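Local coordinates for farnesyl diphosphate synthase (Rhodobacter capsulatus, PDB 3M0G), which probably condenses farnesyl diphosphate with isopentenyl diphosphate to make geranylgeranyl diphosphate, using magnesium as cofactor, at residues L48-A53 with I58-A63; A13-M18 with G41-A46; R133-A138 with G190-G195. All coordinates share one frame; numbering follows the deposited sequence.

Contact 1: L48-A53 with I58-A63; sequences LAIESA and ISMAQA. Unlike the reference sequence in segment 58-63: Ala61 (reference Glu).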
loop_
_atom_site.group_PDB
_atom_site.type_symbol
_atom_site.label_atom_id
_atom_site.label_comp_id
_atom_site.label_asym_id
_atom_site.label_seq_id
_atom_site.Cartn_x
_atom_site.Cartn_y
_atom_site.Cartn_z
ATOM N N LEU B 48 18.711 5.711 8.072
ATOM C CA LEU B 48 18.697 6.947 7.283
ATOM C C LEU B 48 17.577 7.934 7.635
ATOM O O LEU B 48 17.775 9.163 7.560
ATOM C CB LEU B 48 18.609 6.614 5.789
ATOM C CG LEU B 48 19.843 6.027 5.093
ATOM C CD1 LEU B 48 19.437 5.691 3.661
ATOM C CD2 LEU B 48 20.970 7.014 5.076
ATOM N N ALA B 49 16.432 7.401 8.041
ATOM C CA ALA B 49 15.298 8.212 8.451
ATOM C C ALA B 49 15.636 8.876 9.765
ATOM O O ALA B 49 15.514 10.097 9.913
ATOM C CB ALA B 49 14.046 7.340 8.609
ATOM N N ILE B 50 16.079 8.062 10.718
ATOM C CA ILE B 50 16.420 8.565 12.058
ATOM C C ILE B 50 17.603 9.531 12.045
ATOM O O ILE B 50 17.676 10.490 12.861
ATOM C CB ILE B 50 16.699 7.390 13.034
ATOM C CG1 ILE B 50 15.385 6.662 13.358
ATOM C CG2 ILE B 50 17.365 7.900 14.331
ATOM C CD1 ILE B 50 15.533 5.226 13.908
ATOM N N GLU B 51 18.563 9.239 11.168
ATOM C CA GLU B 51 19.768 10.025 11.096
ATOM C C GLU B 51 19.514 11.355 10.413
ATOM O O GLU B 51 20.069 12.371 10.794
ATOM C CB GLU B 51 20.880 9.249 10.405
ATOM C CG GLU B 51 21.334 8.002 11.167
ATOM C CD GLU B 51 21.619 8.247 12.633
ATOM O OE1 GLU B 51 22.634 8.915 12.961
ATOM O OE2 GLU B 51 20.828 7.757 13.474
ATOM N N SER B 52 18.644 11.345 9.412
ATOM C CA SER B 52 18.322 12.565 8.692
ATOM C C SER B 52 17.389 13.438 9.515
ATOM O O SER B 52 17.391 14.655 9.352
ATOM C CB SER B 52 17.718 12.246 7.320
ATOM O OG SER B 52 16.494 11.544 7.439
ATOM N N ALA B 53 16.608 12.822 10.408
ATOM C CA ALA B 53 15.783 13.578 11.353
ATOM C C ALA B 53 16.682 14.266 12.368
ATOM O O ALA B 53 16.516 15.460 12.647
ATOM C CB ALA B 53 14.776 12.671 12.059
ATOM N N ILE B 58 15.618 16.666 15.249
ATOM C CA ILE B 58 14.430 15.890 15.604
ATOM C C ILE B 58 14.839 14.579 16.284
ATOM O O ILE B 58 15.741 13.885 15.801
ATOM C CB ILE B 58 13.539 15.633 14.344
ATOM C CG1 ILE B 58 12.894 16.952 13.877
ATOM C CG2 ILE B 58 12.464 14.555 14.610
ATOM C CD1 ILE B 58 12.118 16.845 12.575
ATOM N N SER B 59 14.175 14.262 17.404
ATOM C CA SER B 59 14.484 13.069 18.206
ATOM C C SER B 59 14.206 11.758 17.485
ATOM O O SER B 59 13.449 11.723 16.526
ATOM C CB SER B 59 13.732 13.097 19.549
ATOM O OG SER B 59 12.390 12.644 19.429
HETATM N N MSE B 60 14.828 10.680 17.950
HETATM C CA MSE B 60 14.528 9.345 17.429
HETATM C C MSE B 60 13.079 8.936 17.716
HETATM O O MSE B 60 12.405 8.391 16.849
HETATM C CB MSE B 60 15.498 8.311 17.998
HETATM C CG MSE B 60 15.225 6.894 17.532
HETATM SE SE MSE B 60 16.723 5.694 17.866
HETATM C CE MSE B 60 16.564 5.503 19.806
ATOM N N ALA B 61 12.614 9.205 18.931
ATOM C CA ALA B 61 11.225 8.954 19.325
ATOM C C ALA B 61 10.202 9.664 18.417
ATOM O O ALA B 61 9.197 9.056 17.999
ATOM C CB ALA B 61 11.009 9.330 20.786
ATOM N N GLN B 62 10.457 10.930 18.091
ATOM C CA GLN B 62 9.612 11.625 17.113
ATOM C C GLN B 62 9.758 11.037 15.700
ATOM O O GLN B 62 8.783 10.977 14.947
ATOM C CB GLN B 62 9.881 13.130 17.109
ATOM C CG GLN B 62 9.028 13.911 16.111
ATOM C CD GLN B 62 9.271 15.403 16.152
ATOM O OE1 GLN B 62 9.753 15.951 17.150
ATOM N NE2 GLN B 62 8.937 16.073 15.065
ATOM N N ALA B 63 10.968 10.603 15.348
ATOM C CA ALA B 63 11.232 10.033 13.996
ATOM C C ALA B 63 10.824 8.573 13.817
ATOM O O ALA B 63 10.712 8.090 12.680
ATOM C CB ALA B 63 12.713 10.181 13.644
HETATM O O HOH W 1 16.398 11.245 15.365
#

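Contact 2: A13-M18 with G41-A46; sequences AVETAM and GKRLRA. Unlike the reference sequence in segment 13-18: Ala13 (reference Gly), Thr16 (reference Ala).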
loop_
_atom_site.group_PDB
_atom_site.type_symbol
_atom_site.label_atom_id
_atom_site.label_comp_id
_atom_site.label_asym_id
_atom_site.label_seq_id
_atom_site.Cartn_x
_atom_site.Cartn_y
_atom_site.Cartn_z
ATOM N N ALA B 13 16.378 -0.577 18.672
ATOM C CA ALA B 13 15.230 0.268 18.926
ATOM C C ALA B 13 14.129 -0.088 17.939
ATOM O O ALA B 13 12.971 -0.220 18.330
ATOM C CB ALA B 13 15.611 1.729 18.813
ATOM N N VAL B 14 14.506 -0.279 16.673
ATOM C CA VAL B 14 13.535 -0.629 15.632
ATOM C C VAL B 14 12.921 -2.003 15.842
ATOM O O VAL B 14 11.711 -2.153 15.696
ATOM C CB VAL B 14 14.109 -0.507 14.212
ATOM C CG1 VAL B 14 13.087 -0.994 13.166
ATOM C CG2 VAL B 14 14.480 0.930 13.924
ATOM N N GLU B 15 13.743 -2.995 16.187
ATOM C CA GLU B 15 13.240 -4.344 16.458
ATOM C C GLU B 15 12.155 -4.376 17.532
ATOM O O GLU B 15 11.148 -5.063 17.374
ATOM C CB GLU B 15 14.386 -5.307 16.808
ATOM C CG GLU B 15 13.970 -6.769 16.943
ATOM C CD GLU B 15 13.850 -7.502 15.609
ATOM O OE1 GLU B 15 13.675 -6.851 14.557
ATOM O OE2 GLU B 15 13.939 -8.750 15.621
ATOM N N THR B 16 12.358 -3.615 18.614
ATOM C CA THR B 16 11.427 -3.561 19.724
ATOM C C THR B 16 10.148 -2.850 19.311
ATOM O O THR B 16 9.046 -3.345 19.554
ATOM C CB THR B 16 12.053 -2.814 20.952
ATOM O OG1 THR B 16 13.342 -3.356 21.237
ATOM C CG2 THR B 16 11.171 -2.944 22.189
ATOM N N ALA B 17 10.312 -1.689 18.683
ATOM C CA ALA B 17 9.195 -0.867 18.255
ATOM C C ALA B 17 8.335 -1.589 17.218
ATOM O O ALA B 17 7.107 -1.585 17.333
ATOM C CB ALA B 17 9.694 0.463 17.711
HETATM N N MSE B 18 8.980 -2.219 16.233
HETATM C CA MSE B 18 8.257 -2.959 15.188
HETATM C C MSE B 18 7.423 -4.105 15.750
HETATM O O MSE B 18 6.246 -4.244 15.405
HETATM C CB MSE B 18 9.203 -3.488 14.118
HETATM C CG MSE B 18 8.465 -4.200 12.987
HETATM SE SE MSE B 18 7.567 -2.924 11.864
HETATM C CE MSE B 18 9.102 -2.351 10.791
ATOM N N GLY B 41 17.319 -7.766 10.047
ATOM C CA GLY B 41 17.828 -6.909 8.979
ATOM C C GLY B 41 18.758 -5.845 9.534
ATOM O O GLY B 41 18.697 -5.515 10.725
ATOM N N LYS B 42 19.612 -5.305 8.664
ATOM C CA LYS B 42 20.616 -4.322 9.065
ATOM C C LYS B 42 19.994 -2.951 9.356
ATOM O O LYS B 42 20.611 -2.106 10.018
ATOM C CB LYS B 42 21.742 -4.230 8.021
ATOM C CG LYS B 42 21.399 -3.384 6.809
ATOM C CD LYS B 42 22.282 -3.649 5.593
ATOM C CE LYS B 42 21.950 -2.616 4.520
ATOM N NZ LYS B 42 21.825 -3.185 3.161
ATOM N N ARG B 43 18.768 -2.746 8.871
ATOM C CA ARG B 43 17.968 -1.550 9.171
ATOM C C ARG B 43 18.538 -0.264 8.541
ATOM O O ARG B 43 18.417 0.808 9.137
ATOM C CB ARG B 43 17.776 -1.370 10.708
ATOM C CG ARG B 43 17.171 -2.564 11.476
ATOM C CD ARG B 43 15.802 -3.050 10.917
ATOM N NE ARG B 43 15.021 -3.832 11.890
ATOM C CZ ARG B 43 13.816 -4.370 11.658
ATOM N NH1 ARG B 43 13.208 -4.217 10.482
ATOM N NH2 ARG B 43 13.198 -5.061 12.613
ATOM N N LEU B 44 19.157 -0.367 7.356
ATOM C CA LEU B 44 19.750 0.817 6.669
ATOM C C LEU B 44 18.759 1.976 6.524
ATOM O O LEU B 44 19.070 3.115 6.834
ATOM C CB LEU B 44 20.329 0.461 5.284
ATOM C CG LEU B 44 20.864 1.596 4.372
ATOM C CD1 LEU B 44 21.950 2.413 5.042
ATOM C CD2 LEU B 44 21.341 1.065 3.019
ATOM N N ARG B 45 17.558 1.662 6.061
ATOM C CA ARG B 45 16.566 2.675 5.740
ATOM C C ARG B 45 16.059 3.371 7.002
ATOM O O ARG B 45 16.033 4.604 7.078
ATOM C CB ARG B 45 15.457 2.043 4.910
ATOM C CG ARG B 45 16.001 1.582 3.559
ATOM C CD ARG B 45 15.065 0.597 2.852
ATOM N NE ARG B 45 15.696 0.043 1.655
ATOM C CZ ARG B 45 16.584 -0.959 1.661
ATOM N NH1 ARG B 45 16.973 -1.523 2.798
ATOM N NH2 ARG B 45 17.102 -1.388 0.521
ATOM N N ALA B 46 15.706 2.564 8.001
ATOM C CA ALA B 46 15.304 3.061 9.306
ATOM C C ALA B 46 16.416 3.948 9.872
ATOM O O ALA B 46 16.152 4.975 10.496
ATOM C CB ALA B 46 15.025 1.909 10.224
HETATM O O HOH W 2 16.198 -4.868 14.190
#

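Contact 3: R133-A138 with G190-G195; sequences RVALVA and GAILAG. Unlike the reference sequence in segment 190-195: Leu193 (reference Ile).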
loop_
_atom_site.group_PDB
_atom_site.type_symbol
_atom_site.label_atom_id
_atom_site.label_comp_id
_atom_site.label_asym_id
_atom_site.label_seq_id
_atom_site.Cartn_x
_atom_site.Cartn_y
_atom_site.Cartn_z
ATOM N N ARG B 133 3.017 15.237 7.890
ATOM C CA ARG B 133 2.604 13.837 7.774
ATOM C C ARG B 133 2.064 13.499 6.392
ATOM O O ARG B 133 2.386 12.448 5.848
ATOM C CB ARG B 133 1.623 13.436 8.885
ATOM C CG ARG B 133 2.291 13.222 10.256
ATOM C CD ARG B 133 1.288 12.760 11.298
ATOM N NE ARG B 133 0.591 13.892 11.907
ATOM C CZ ARG B 133 -0.653 13.867 12.381
ATOM N NH1 ARG B 133 -1.392 12.771 12.309
ATOM N NH2 ARG B 133 -1.166 14.962 12.920
ATOM N N VAL B 134 1.279 14.401 5.808
ATOM C CA VAL B 134 0.784 14.154 4.460
ATOM C C VAL B 134 1.929 14.227 3.442
ATOM O O VAL B 134 1.917 13.504 2.483
ATOM C CB VAL B 134 -0.402 15.077 4.076
ATOM C CG1 VAL B 134 0.066 16.504 3.719
ATOM C CG2 VAL B 134 -1.185 14.477 2.913
ATOM N N ALA B 135 2.903 15.109 3.657
ATOM C CA ALA B 135 4.076 15.172 2.775
ATOM C C ALA B 135 4.864 13.872 2.915
ATOM O O ALA B 135 5.493 13.422 1.960
ATOM C CB ALA B 135 4.942 16.380 3.117
ATOM N N LEU B 136 4.849 13.291 4.120
ATOM C CA LEU B 136 5.487 11.994 4.367
ATOM C C LEU B 136 4.815 10.855 3.562
ATOM O O LEU B 136 5.508 10.081 2.895
ATOM C CB LEU B 136 5.554 11.680 5.874
ATOM C CG LEU B 136 6.522 10.549 6.238
ATOM C CD1 LEU B 136 7.954 11.040 6.093
ATOM C CD2 LEU B 136 6.247 10.037 7.650
ATOM N N VAL B 137 3.478 10.787 3.603
ATOM C CA VAL B 137 2.674 9.816 2.833
ATOM C C VAL B 137 2.894 9.971 1.328
ATOM O O VAL B 137 3.089 8.969 0.629
ATOM C CB VAL B 137 1.129 9.916 3.164
ATOM C CG1 VAL B 137 0.267 9.036 2.234
ATOM C CG2 VAL B 137 0.869 9.575 4.627
ATOM N N ALA B 138 2.840 11.214 0.829
ATOM C CA ALA B 138 3.045 11.474 -0.599
ATOM C C ALA B 138 4.429 10.988 -1.034
ATOM O O ALA B 138 4.570 10.373 -2.077
ATOM C CB ALA B 138 2.857 12.969 -0.937
ATOM N N GLY B 190 13.818 12.916 7.320
ATOM C CA GLY B 190 14.213 13.905 8.351
ATOM C C GLY B 190 13.923 15.341 7.920
ATOM O O GLY B 190 13.453 16.154 8.723
ATOM N N ALA B 191 14.182 15.648 6.651
ATOM C CA ALA B 191 13.856 16.966 6.103
ATOM C C ALA B 191 12.331 17.201 6.019
ATOM O O ALA B 191 11.869 18.298 6.333
ATOM C CB ALA B 191 14.526 17.174 4.766
ATOM N N ILE B 192 11.563 16.182 5.606
ATOM C CA ILE B 192 10.081 16.263 5.589
ATOM C C ILE B 192 9.513 16.614 6.961
ATOM O O ILE B 192 8.689 17.529 7.073
ATOM C CB ILE B 192 9.412 14.967 5.026
ATOM C CG1 ILE B 192 9.821 14.778 3.565
ATOM C CG2 ILE B 192 7.855 15.006 5.168
ATOM C CD1 ILE B 192 9.624 13.364 2.995
ATOM N N LEU B 193 9.974 15.917 8.001
ATOM C CA LEU B 193 9.464 16.116 9.348
ATOM C C LEU B 193 9.890 17.462 9.948
ATOM O O LEU B 193 9.286 17.919 10.912
ATOM C CB LEU B 193 9.870 14.959 10.287
ATOM C CG LEU B 193 9.497 13.503 9.958
ATOM C CD1 LEU B 193 10.023 12.554 11.040
ATOM C CD2 LEU B 193 7.996 13.287 9.732
ATOM N N ALA B 194 10.919 18.086 9.372
ATOM C CA ALA B 194 11.394 19.384 9.847
ATOM C C ALA B 194 10.860 20.532 8.988
ATOM O O ALA B 194 11.107 21.682 9.290
ATOM C CB ALA B 194 12.928 19.414 9.872
ATOM N N GLY B 195 10.129 20.207 7.926
ATOM C CA GLY B 195 9.657 21.202 6.959
ATOM C C GLY B 195 10.774 21.966 6.256
ATOM O O GLY B 195 10.602 23.137 5.890
#

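Contact 1: L48-A53 with I58-A63
Ile50 lies against Met60, a selenomethionine, the two side chains crossing at a slant. From CB of Ile50 the side chain forks. The CG2 branch, anti to the backbone N (chi1 to CG1 -71°), meets Met60 CG at 4.0 Å. The other branch runs along the same neighbour: Ile50 CG1 is 4.2 Å from Met60 CG and 4.4 Å from Ala63 CB, and Ile50 CD1 meets Met60 CG at 4.0 Å and comes to 4.2 Å from Met60 SE. An alanine here would keep none of these branches, which is likely to leave Met60 CG and SE without their isoleucine neighbour.

Beside this pair, Ala53 CB of helix 44-55 meets Ala63 CB of helix 60-81 at 3.6 Å and, from the loop between the helices, Ile58 CG2 at 3.9 Å. A hydrogen bond from Ile58 N to Ala53 O (3.0 Å, 158°) ties the connection. A water donates to both Ile50 O and Ile58 O, and Ser59 OG caps helix 60-81 by accepting from Gln62 N. The packing is thus apolar between side chains, while the polar work of this tight helix-to-helix connection falls to backbone atoms, a water and a serine cap.

Contact 2: A13-M18 with G41-A46
Arg43 buries the most surface here, and its guanidinium meets Val14 and Glu15 in two different ways. Val14 comes over one face: its CG1 stands 3.6 Å above the guanidinium plane, displaced toward the rim, with Arg43 NE at 3.7 Å and Arg43 CZ at 3.8 Å from that methyl. The valine torsion explains the split of its branches. With CG1 anti to the backbone N (chi1 175°), CG1 covers the guanidinium, and CG2 is left to touch Ala46 CB at 3.9 Å, on the first turn of helix 44-55.

Glu15 approaches at the guanidinium edge, near its plane. Glu15 OE1 forms a salt bridge with Arg43 NH2 at 2.7 Å, but the N-H...O angle of 126° makes the hydrogen bond weak, and the carboxylate plane is turned 66° from the guanidinium. A water in the guanidinium plane bridges the same pair, accepting from Arg43 NE and donating to Glu15 OE1.

The segment 41-46 carries the Gly-Lys-Arg-x-Arg signature of the polyprenyl synthases; in related enzymes the lysine and second arginine of such a sequence hold the diphosphate of isopentenyl diphosphate. Arg43, between them, instead turns to helix 3-23. It sits at the N-cap position with positive phi, right before the helix that carries Ala46.

Further partners fix the guanidinium: Arg43 NH1 pairs with Glu71 of helix 60-81, and Arg43 NH2 also donates to Ala38 O. Glu71 accepts from Ala46 N as well, so one carboxylate serves both the arginine and the helix start, while Glu15 OE1 takes a further bond from Gly40 N.

Contact 3: R133-A138 with G190-G195
Two helices packed nearly antiparallel meet here, with Ile192 of helix 168-194 set against Ala135 and Leu136 of helix 130-144. The axes of the segments 133-138 and 190-194 run 151° apart in direction and approach to 9.0 Å.

Ile192 CG2 makes three of the contacts. It points at the neighbouring helix because it is anti to its backbone N (chi1 to CG1 -63°). It lies 3.8 Å from Ala135 CB, 3.6 Å from the backbone N of Leu136 and 4.1 Å from Leu136 CD1. The leucine and isoleucine side chains cross at about a right angle, and Ile192 CG2 also lies near Leu136 CB. The other leucine branch, Leu136 CD2, reaches Leu193 CD2 at 4.2 Å. No hydrogen bond crosses between the segments.

In this mainly helical prenyl synthase fold, helix 130-144 lies between helix 168-194 and the second subunit. Ala135 and Leu136 serve the internal contact, whereas Val134 and Val137 pack on Thr123 of the second subunit and Arg133 on Val134 of that subunit. On the partner helix, the chain turns off at Gly195, whose positive phi (61°) belongs to a Schellman motif, with Gly195 N bonded back to Ile192 O at 3.2 Å.

Buried residues dominate all three contacts, but the centre of contact 2 lies about 11 Å from the centre of the chain, against about 15 and 17 Å for those of contacts 1 and 3. Contacts 1 and 2 share helix 44-55 and touch through Met60 on Ala13. Contact 3 also touches contact 1: Ser52 OG probably bonds to Gly190 N, and Ile58 CD1 packs on the backbone of Leu193 and Ala194. Contacts 2 and 3 do not meet, their nearest atoms being about 9 Å apart. Chemistry follows place: charge pairing marks contact 2, which includes the signature segment, backbone and water bonds mark the short connection of contact 1, and contact 3, beside the subunit interface, is purely apolar.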